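Local coordinates for cell wall surface anchor family protein (Streptococcus pneumoniae, PDB 4OQ1), which probably anchors the pneumococcal pilus to the bacterial cell wall as an ancillary pilin, built in part from CnaB domains, at residues K155-V166 with E222-A230; A180-Y188 with G194-T202. The protein carries 3 engineered substitutions. All coordinates share one frame; numbering follows the deposited sequence.

Interaction 1: residues K155-V166 with E222-A230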
loop_
_atom_site.group_PDB
_atom_site.type_symbol
_atom_site.label_atom_id
_atom_site.label_comp_id
_atom_site.label_asym_id
_atom_site.label_seq_id
_atom_site.Cartn_x
_atom_site.Cartn_y
_atom_site.Cartn_z
ATOM N N LYS A 155 4.258 10.526 8.111
ATOM C CA LYS A 155 3.012 10.888 8.739
ATOM C C LYS A 155 3.218 11.344 10.170
ATOM O O LYS A 155 3.689 10.633 10.993
ATOM C CB LYS A 155 2.044 9.715 8.700
ATOM C CG LYS A 155 0.622 10.043 9.069
ATOM C CD LYS A 155 -0.003 11.155 8.261
ATOM C CE LYS A 155 -1.444 11.440 8.663
ATOM N NZ LYS A 155 -1.670 12.397 9.785
ATOM N N VAL A 156 2.804 12.553 10.431
ATOM C CA VAL A 156 2.931 13.184 11.725
ATOM C C VAL A 156 1.638 13.845 12.228
ATOM O O VAL A 156 0.665 14.126 11.450
ATOM C CB VAL A 156 4.056 14.238 11.747
ATOM C CG1 VAL A 156 5.452 13.632 11.569
ATOM C CG2 VAL A 156 3.823 15.390 10.776
ATOM N N ASP A 157 1.646 14.181 13.509
ATOM C CA ASP A 157 0.703 15.135 14.053
ATOM C C ASP A 157 1.266 16.526 14.002
ATOM O O ASP A 157 2.334 16.753 13.441
ATOM C CB ASP A 157 0.183 14.713 15.464
ATOM C CG ASP A 157 1.197 14.924 16.573
ATOM O OD1 ASP A 157 2.258 15.463 16.284
ATOM O OD2 ASP A 157 0.930 14.464 17.689
ATOM N N GLN A 158 0.568 17.493 14.549
ATOM C CA GLN A 158 0.945 18.932 14.410
ATOM C C GLN A 158 2.189 19.207 15.237
ATOM O O GLN A 158 2.861 20.171 14.970
ATOM C CB GLN A 158 -0.200 19.882 14.895
ATOM C CG GLN A 158 -0.582 19.756 16.375
ATOM C CD GLN A 158 -1.668 18.736 16.622
ATOM O OE1 GLN A 158 -1.656 17.644 16.049
ATOM N NE2 GLN A 158 -2.671 19.103 17.464
ATOM N N ASP A 159 2.527 18.322 16.178
ATOM C CA ASP A 159 3.807 18.507 16.906
ATOM C C ASP A 159 4.954 17.633 16.348
ATOM O O ASP A 159 5.977 17.427 17.009
ATOM C CB ASP A 159 3.584 18.190 18.372
ATOM C CG ASP A 159 2.565 19.138 19.024
ATOM O OD1 ASP A 159 2.321 20.287 18.564
ATOM O OD2 ASP A 159 1.935 18.737 19.995
ATOM N N HIS A 160 4.687 16.983 15.208
ATOM C CA HIS A 160 5.600 16.125 14.528
ATOM C C HIS A 160 5.980 14.881 15.285
ATOM O O HIS A 160 7.042 14.312 15.042
ATOM C CB HIS A 160 6.809 16.873 13.947
ATOM C CG HIS A 160 6.494 17.598 12.658
ATOM N ND1 HIS A 160 5.476 18.523 12.546
ATOM C CD2 HIS A 160 7.026 17.482 11.430
ATOM C CE1 HIS A 160 5.412 18.970 11.305
ATOM N NE2 HIS A 160 6.367 18.374 10.616
ATOM N N ASN A 161 5.088 14.387 16.128
ATOM C CA ASN A 161 5.199 12.999 16.578
ATOM C C ASN A 161 4.860 12.194 15.399
ATOM O O ASN A 161 4.001 12.617 14.583
ATOM C CB ASN A 161 4.259 12.690 17.737
ATOM C CG ASN A 161 4.484 13.610 18.918
ATOM O OD1 ASN A 161 5.568 13.595 19.487
ATOM N ND2 ASN A 161 3.495 14.455 19.256
ATOM N N ARG A 162 5.513 11.045 15.267
ATOM C CA ARG A 162 5.298 10.156 14.116
ATOM C C ARG A 162 4.015 9.289 14.391
ATOM O O ARG A 162 3.834 8.747 15.551
ATOM C CB ARG A 162 6.574 9.285 13.967
ATOM C CG ARG A 162 7.896 10.032 13.680
ATOM C CD ARG A 162 7.736 10.760 12.388
ATOM N NE ARG A 162 8.918 11.414 11.856
ATOM C CZ ARG A 162 9.836 10.888 11.055
ATOM N NH1 ARG A 162 9.825 9.619 10.757
ATOM N NH2 ARG A 162 10.827 11.676 10.600
ATOM N N LEU A 163 3.167 9.073 13.401
ATOM C CA LEU A 163 1.896 8.301 13.576
ATOM C C LEU A 163 1.931 6.932 12.883
ATOM O O LEU A 163 2.091 6.830 11.690
ATOM C CB LEU A 163 0.690 9.114 13.123
ATOM C CG LEU A 163 0.483 10.515 13.735
ATOM C CD1 LEU A 163 -0.793 11.186 13.158
ATOM C CD2 LEU A 163 0.520 10.533 15.201
ATOM N N GLU A 164 1.844 5.834 13.682
ATOM C CA GLU A 164 1.774 4.535 13.197
ATOM C C GLU A 164 0.364 4.024 12.947
ATOM O O GLU A 164 -0.592 4.332 13.661
ATOM C CB GLU A 164 2.488 3.620 14.297
ATOM C CG GLU A 164 2.515 2.205 13.927
ATOM C CD GLU A 164 3.218 1.364 15.002
ATOM O OE1 GLU A 164 3.534 1.857 16.092
ATOM O OE2 GLU A 164 3.457 0.178 14.744
ATOM N N GLY A 165 0.204 3.323 11.827
ATOM C CA GLY A 165 -1.011 2.647 11.486
ATOM C C GLY A 165 -2.010 3.456 10.687
ATOM O O GLY A 165 -3.182 3.065 10.523
ATOM N N VAL A 166 -1.588 4.583 10.190
ATOM C CA VAL A 166 -2.498 5.352 9.292
ATOM C C VAL A 166 -2.474 4.701 7.875
ATOM O O VAL A 166 -1.394 4.423 7.272
ATOM C CB VAL A 166 -2.001 6.786 9.234
ATOM C CG1 VAL A 166 -2.864 7.612 8.312
ATOM C CG2 VAL A 166 -2.030 7.463 10.573
ATOM N N GLU A 222 -5.431 9.502 1.961
ATOM C CA GLU A 222 -5.533 9.028 3.368
ATOM C C GLU A 222 -6.899 8.389 3.673
ATOM O O GLU A 222 -7.746 8.985 4.345
ATOM C CB GLU A 222 -5.250 10.161 4.345
ATOM C CG GLU A 222 -5.143 9.691 5.756
ATOM C CD GLU A 222 -4.551 10.743 6.710
ATOM O OE1 GLU A 222 -4.081 11.780 6.258
ATOM O OE2 GLU A 222 -4.656 10.507 7.932
ATOM N N VAL A 223 -7.083 7.170 3.214
ATOM C CA VAL A 223 -8.343 6.476 3.295
ATOM C C VAL A 223 -8.662 5.965 4.668
ATOM O O VAL A 223 -9.832 5.810 4.968
ATOM C CB VAL A 223 -8.429 5.291 2.269
ATOM C CG1 VAL A 223 -8.477 5.877 0.880
ATOM C CG2 VAL A 223 -7.302 4.263 2.498
ATOM N N GLU A 224 -7.637 5.727 5.508
ATOM C CA GLU A 224 -7.831 5.230 6.848
ATOM C C GLU A 224 -7.037 6.003 7.948
ATOM O O GLU A 224 -6.074 5.493 8.480
ATOM C CB GLU A 224 -7.483 3.779 6.891
ATOM C CG GLU A 224 -8.296 2.959 7.841
ATOM C CD GLU A 224 -7.886 1.490 7.726
ATOM O OE1 GLU A 224 -7.703 1.040 6.582
ATOM O OE2 GLU A 224 -7.742 0.791 8.772
ATOM N N PRO A 225 -7.536 7.205 8.335
ATOM C CA PRO A 225 -6.973 7.983 9.459
ATOM C C PRO A 225 -7.088 7.225 10.760
ATOM O O PRO A 225 -7.907 6.343 10.908
ATOM C CB PRO A 225 -7.796 9.257 9.489
ATOM C CG PRO A 225 -8.956 9.035 8.656
ATOM C CD PRO A 225 -8.681 7.892 7.725
ATOM N N LEU A 226 -6.167 7.516 11.652
ATOM C CA LEU A 226 -6.121 6.948 12.950
ATOM C C LEU A 226 -7.103 7.769 13.747
ATOM O O LEU A 226 -7.134 9.047 13.624
ATOM C CB LEU A 226 -4.699 7.178 13.480
ATOM C CG LEU A 226 -4.324 6.503 14.751
ATOM C CD1 LEU A 226 -4.483 5.015 14.588
ATOM C CD2 LEU A 226 -2.894 6.817 15.060
ATOM N N ALA A 227 -7.893 7.084 14.598
ATOM C CA ALA A 227 -8.901 7.801 15.390
ATOM C C ALA A 227 -8.185 8.724 16.373
ATOM O O ALA A 227 -7.128 8.342 16.948
ATOM C CB ALA A 227 -9.850 6.840 16.094
ATOM N N GLY A 228 -8.719 9.942 16.487
ATOM C CA GLY A 228 -8.175 11.006 17.374
ATOM C C GLY A 228 -7.347 11.982 16.614
ATOM O O GLY A 228 -7.021 13.069 17.128
ATOM N N TYR A 229 -7.075 11.648 15.347
ATOM C CA TYR A 229 -6.239 12.486 14.461
ATOM C C TYR A 229 -6.982 12.732 13.139
ATOM O O TYR A 229 -7.203 11.776 12.376
ATOM C CB TYR A 229 -4.925 11.763 14.210
ATOM C CG TYR A 229 -4.083 11.560 15.453
ATOM C CD1 TYR A 229 -4.268 10.461 16.253
ATOM C CD2 TYR A 229 -3.125 12.465 15.808
ATOM C CE1 TYR A 229 -3.478 10.204 17.361
ATOM C CE2 TYR A 229 -2.358 12.259 16.951
ATOM C CZ TYR A 229 -2.551 11.114 17.721
ATOM O OH TYR A 229 -1.758 10.930 18.853
ATOM N N ALA A 230 -7.396 13.986 12.941
ATOM C CA ALA A 230 -8.165 14.437 11.790
ATOM C C ALA A 230 -7.249 14.722 10.556
ATOM O O ALA A 230 -6.144 15.312 10.640
ATOM C CB ALA A 230 -8.895 15.707 12.143
HETATM O O HOH W 1 0.615 12.364 19.192
HETATM O O HOH W 2 -5.778 4.116 10.973
#
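Tyr229 lays one ring face against Leu163. Leu163 CD2 sits over that face, 4.2 Å from the ring centroid and 26° off its normal, a CH-pi contact. Leu163 CD1 touches the same ring at Tyr229 CD2. Asp157 CB approaches the ring edge, 3.8 Å from Tyr229 CE2. A water at the edge of the ring bridges Tyr229 OH and Asp157 OD2. Asp157 is itself held by its own loop: OD1 takes the backbone N of Asp159 in an Asx turn and that of Asn161 from the other face of the carboxylate, while Asn161 ND2 donates to OD2 along the syn lone pair.

Leu226 lies across Val166 at about a right angle, with Leu226 CB 4.0 Å from Val166 CG2. Leu226 CD2 runs on to Glu164 O at 3.7 Å. Val166 CG1, being anti to the backbone N (chi1 179°), is turned to Glu222 OE2 (3.4 Å).

Glu222 OE2 also comes 3.4 Å from Lys155 CE. Lys155 NZ is joined covalently to Asn252, the intramolecular isopeptide bond characteristic of CnaB domains. The position of Glu222 is consistent with the acidic residue that usually accompanies such bonds. Val166, with Phe168 and Val231 outside the contact, packs about this buried carboxylate beside the crosslink.

Interaction 2: residues A180-Y188 with G194-T202; sequences AAVPLIGEY and GQVGRTLYT. Engineered in segment 180-188: Ala180 (natural residue Lys), Ala181 (natural residue Glu).
Arg198 grips the carbonyl of Gly186 end-on with two nitrogens. Arg198 NH1 is 2.7 Å and Arg198 NH2 3.0 Å from Gly186 O, and the oxygen lies close to the guanidinium plane. Arg198 NH1 lies in the carbonyl plane of Gly186, and NH2 is tilted out of it. A bend at chi3 (59°) turns the guanidinium to this oxygen. Leu184 O lies at its edge. Tyr188 CE1 comes obliquely to Arg198 NH2, ring and guanidinium planes 44° apart.

Tyr188 OH accepts the backbone N-H of Tyr201 at 3.1 Å, in a nearly straight bond (167°). Leu200 lies over one face of the Tyr188 ring, toward its rim. Glu187 CG covers the opposite face. Leu200 CD1 also meets Leu184 CD1 at 4.1 Å.

This is a CnaB domain, with the reverse immunoglobulin (prealbumin-like) fold. The contact joins the end of strand 177-185 to the chain that comes back, after the short strand 189-190, to strand 200-201. Leu184 and Gln195 form a single antiparallel hydrogen-bonded pair: Leu184 N donates to Gln195 O at 3.0 Å, and Gln195 N to Leu184 O at 3.1 Å. Pro183 CA makes a CA-H...O contact with the same Gln195 O, and Pro183 CB rests on Gly194 and on Val196 CG2. A water joins Leu184 O to Gln195 OE1.

Farther out, Leu200 packs on Phe220 of strand 216-224, and both Leu200 and Tyr188 touch Ile208 of strand 207-211.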
loop_
_atom_site.group_PDB
_atom_site.type_symbol
_atom_site.label_atom_id
_atom_site.label_comp_id
_atom_site.label_asym_id
_atom_site.label_seq_id
_atom_site.Cartn_x
_atom_site.Cartn_y
_atom_site.Cartn_z
ATOM N N ALA A 180 -5.402 5.465 -11.830
ATOM C CA ALA A 180 -5.433 4.066 -11.544
ATOM C C ALA A 180 -4.929 3.832 -10.178
ATOM O O ALA A 180 -3.994 4.549 -9.710
ATOM C CB ALA A 180 -4.488 3.351 -12.483
ATOM N N ALA A 181 -5.447 2.770 -9.571
ATOM C CA ALA A 181 -4.791 2.211 -8.387
ATOM C C ALA A 181 -3.524 1.491 -8.835
ATOM O O ALA A 181 -3.514 0.676 -9.786
ATOM C CB ALA A 181 -5.741 1.299 -7.595
ATOM N N VAL A 182 -2.434 1.748 -8.112
ATOM C CA VAL A 182 -1.145 1.285 -8.513
ATOM C C VAL A 182 -0.943 -0.098 -8.012
ATOM O O VAL A 182 -1.135 -0.350 -6.857
ATOM C CB VAL A 182 -0.021 2.180 -7.918
ATOM C CG1 VAL A 182 1.330 1.624 -8.244
ATOM C CG2 VAL A 182 -0.128 3.609 -8.507
ATOM N N PRO A 183 -0.519 -1.014 -8.890
ATOM C CA PRO A 183 -0.195 -2.373 -8.406
ATOM C C PRO A 183 1.053 -2.518 -7.597
ATOM O O PRO A 183 2.075 -1.989 -8.033
ATOM C CB PRO A 183 -0.064 -3.131 -9.690
ATOM C CG PRO A 183 0.360 -2.143 -10.696
ATOM C CD PRO A 183 -0.281 -0.876 -10.334
ATOM N N LEU A 184 1.038 -3.376 -6.584
ATOM C CA LEU A 184 2.140 -3.492 -5.618
ATOM C C LEU A 184 2.332 -4.900 -5.174
ATOM O O LEU A 184 1.369 -5.695 -5.160
ATOM C CB LEU A 184 1.839 -2.676 -4.385
ATOM C CG LEU A 184 1.689 -1.167 -4.621
ATOM C CD1 LEU A 184 1.193 -0.467 -3.358
ATOM C CD2 LEU A 184 2.971 -0.478 -5.075
ATOM N N ILE A 185 3.559 -5.202 -4.750
ATOM C CA ILE A 185 3.884 -6.534 -4.227
ATOM C C ILE A 185 4.793 -6.261 -3.079
ATOM O O ILE A 185 5.491 -5.274 -3.059
ATOM C CB ILE A 185 4.632 -7.470 -5.241
ATOM C CG1 ILE A 185 5.914 -6.818 -5.776
ATOM C CG2 ILE A 185 3.724 -7.913 -6.378
ATOM C CD1 ILE A 185 6.833 -7.755 -6.545
ATOM N N GLY A 186 4.736 -7.108 -2.079
ATOM C CA GLY A 186 5.633 -6.999 -1.000
ATOM C C GLY A 186 5.220 -5.776 -0.251
ATOM O O GLY A 186 4.049 -5.376 -0.282
ATOM N N GLU A 187 6.204 -5.129 0.350
ATOM C CA GLU A 187 5.961 -4.083 1.266
ATOM C C GLU A 187 7.130 -3.128 1.151
ATOM O O GLU A 187 8.083 -3.205 1.948
ATOM C CB GLU A 187 5.917 -4.685 2.669
ATOM C CG GLU A 187 5.662 -3.783 3.850
ATOM C CD GLU A 187 5.693 -4.594 5.172
ATOM O OE1 GLU A 187 6.714 -5.256 5.488
ATOM O OE2 GLU A 187 4.690 -4.570 5.906
ATOM N N TYR A 188 7.100 -2.202 0.212
ATOM C CA TYR A 188 6.124 -2.074 -0.860
ATOM C C TYR A 188 6.911 -1.739 -2.119
ATOM O O TYR A 188 7.740 -0.875 -2.047
ATOM C CB TYR A 188 5.218 -0.892 -0.558
ATOM C CG TYR A 188 4.376 -0.989 0.690
ATOM C CD1 TYR A 188 3.222 -1.829 0.749
ATOM C CD2 TYR A 188 4.715 -0.265 1.834
ATOM C CE1 TYR A 188 2.430 -1.893 1.898
ATOM C CE2 TYR A 188 3.927 -0.330 2.998
ATOM C CZ TYR A 188 2.775 -1.113 3.025
ATOM O OH TYR A 188 2.017 -1.121 4.167
ATOM N N GLY A 194 1.064 -6.838 -10.084
ATOM C CA GLY A 194 0.752 -6.884 -8.691
ATOM C C GLY A 194 -0.725 -6.659 -8.354
ATOM O O GLY A 194 -1.622 -6.684 -9.218
ATOM N N GLN A 195 -0.966 -6.471 -7.068
ATOM C CA GLN A 195 -2.319 -6.378 -6.505
ATOM C C GLN A 195 -2.630 -4.886 -6.403
ATOM O O GLN A 195 -1.822 -4.063 -5.952
ATOM C CB GLN A 195 -2.395 -7.091 -5.159
ATOM C CG GLN A 195 -2.389 -8.615 -5.284
ATOM C CD GLN A 195 -1.204 -9.154 -6.095
ATOM O OE1 GLN A 195 -0.043 -9.106 -5.632
ATOM N NE2 GLN A 195 -1.478 -9.662 -7.327
ATOM N N VAL A 196 -3.806 -4.540 -6.863
ATOM C CA VAL A 196 -4.254 -3.127 -7.006
ATOM C C VAL A 196 -5.121 -2.678 -5.791
ATOM O O VAL A 196 -5.320 -1.505 -5.529
ATOM C CB VAL A 196 -5.011 -3.031 -8.331
ATOM C CG1 VAL A 196 -5.855 -1.837 -8.417
ATOM C CG2 VAL A 196 -4.023 -3.032 -9.511
ATOM N N GLY A 197 -5.505 -3.609 -4.953
ATOM C CA GLY A 197 -6.476 -3.285 -3.940
ATOM C C GLY A 197 -5.970 -2.928 -2.559
ATOM O O GLY A 197 -6.751 -3.039 -1.625
ATOM N N ARG A 198 -4.720 -2.509 -2.379
ATOM C CA ARG A 198 -4.159 -2.588 -1.037
ATOM C C ARG A 198 -4.137 -1.204 -0.354
ATOM O O ARG A 198 -3.933 -0.159 -0.993
ATOM C CB ARG A 198 -2.760 -3.212 -1.024
ATOM C CG ARG A 198 -2.696 -4.618 -1.584
ATOM C CD ARG A 198 -1.292 -5.126 -1.747
ATOM N NE ARG A 198 -0.575 -5.123 -0.463
ATOM C CZ ARG A 198 0.751 -5.276 -0.311
ATOM N NH1 ARG A 198 1.558 -5.468 -1.364
ATOM N NH2 ARG A 198 1.278 -5.211 0.898
ATOM N N THR A 199 -4.361 -1.233 0.952
ATOM C CA THR A 199 -4.120 -0.104 1.794
ATOM C C THR A 199 -2.754 -0.240 2.323
ATOM O O THR A 199 -2.358 -1.329 2.769
ATOM C CB THR A 199 -5.164 0.001 2.900
ATOM O OG1 THR A 199 -6.444 0.128 2.245
ATOM C CG2 THR A 199 -4.969 1.210 3.726
ATOM N N LEU A 200 -2.018 0.863 2.276
ATOM C CA LEU A 200 -0.607 0.913 2.776
ATOM C C LEU A 200 -0.650 1.568 4.150
ATOM O O LEU A 200 -1.244 2.614 4.317
ATOM C CB LEU A 200 0.200 1.830 1.807
ATOM C CG LEU A 200 0.405 1.588 0.317
ATOM C CD1 LEU A 200 -0.833 1.708 -0.564
ATOM C CD2 LEU A 200 1.419 2.498 -0.329
ATOM N N TYR A 201 0.080 1.049 5.168
ATOM C CA TYR A 201 -0.020 1.570 6.490
ATOM C C TYR A 201 1.335 2.048 6.986
ATOM O O TYR A 201 2.324 1.351 6.820
ATOM C CB TYR A 201 -0.497 0.425 7.528
ATOM C CG TYR A 201 -1.918 0.007 7.281
ATOM C CD1 TYR A 201 -2.180 -1.037 6.442
ATOM C CD2 TYR A 201 -2.973 0.712 7.816
ATOM C CE1 TYR A 201 -3.483 -1.410 6.140
ATOM C CE2 TYR A 201 -4.311 0.398 7.505
ATOM C CZ TYR A 201 -4.573 -0.703 6.737
ATOM O OH TYR A 201 -5.879 -1.032 6.376
ATOM N N THR A 202 1.331 3.190 7.616
ATOM C CA THR A 202 2.508 3.767 8.319
ATOM C C THR A 202 3.057 2.822 9.312
ATOM O O THR A 202 2.253 2.256 10.075
ATOM C CB THR A 202 2.305 5.186 8.881
ATOM O OG1 THR A 202 1.280 5.315 9.935
ATOM C CG2 THR A 202 1.981 6.157 7.694
HETATM O O HOH W 3 -2.733 0.022 -5.094
HETATM O O HOH W 4 0.439 -7.840 -3.180
#

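Interaction 1 and interaction 2 belong to the same CnaB domain, with centres about 20 Å apart. The segments of interaction 2 fall between those of interaction 1 in the sequence. The two contacts meet at the end of 194-202. Thr202 OG1 makes a probable hydrogen bond to Leu163 O (2.5 Å), and Tyr201 OH another to Glu224 OE1 (2.8 Å). Tyr201 CD2 also packs on Gly165 O. Both contacts reach one antiparallel sheet, where strand 167-174 pairs with 177-185, 200-201 and 216-224. The isopeptide crosslink of Lys155 with Asn252 lies at interaction 1. Interaction 2 ties strand 177-185 to the chain leading into strand 200-201.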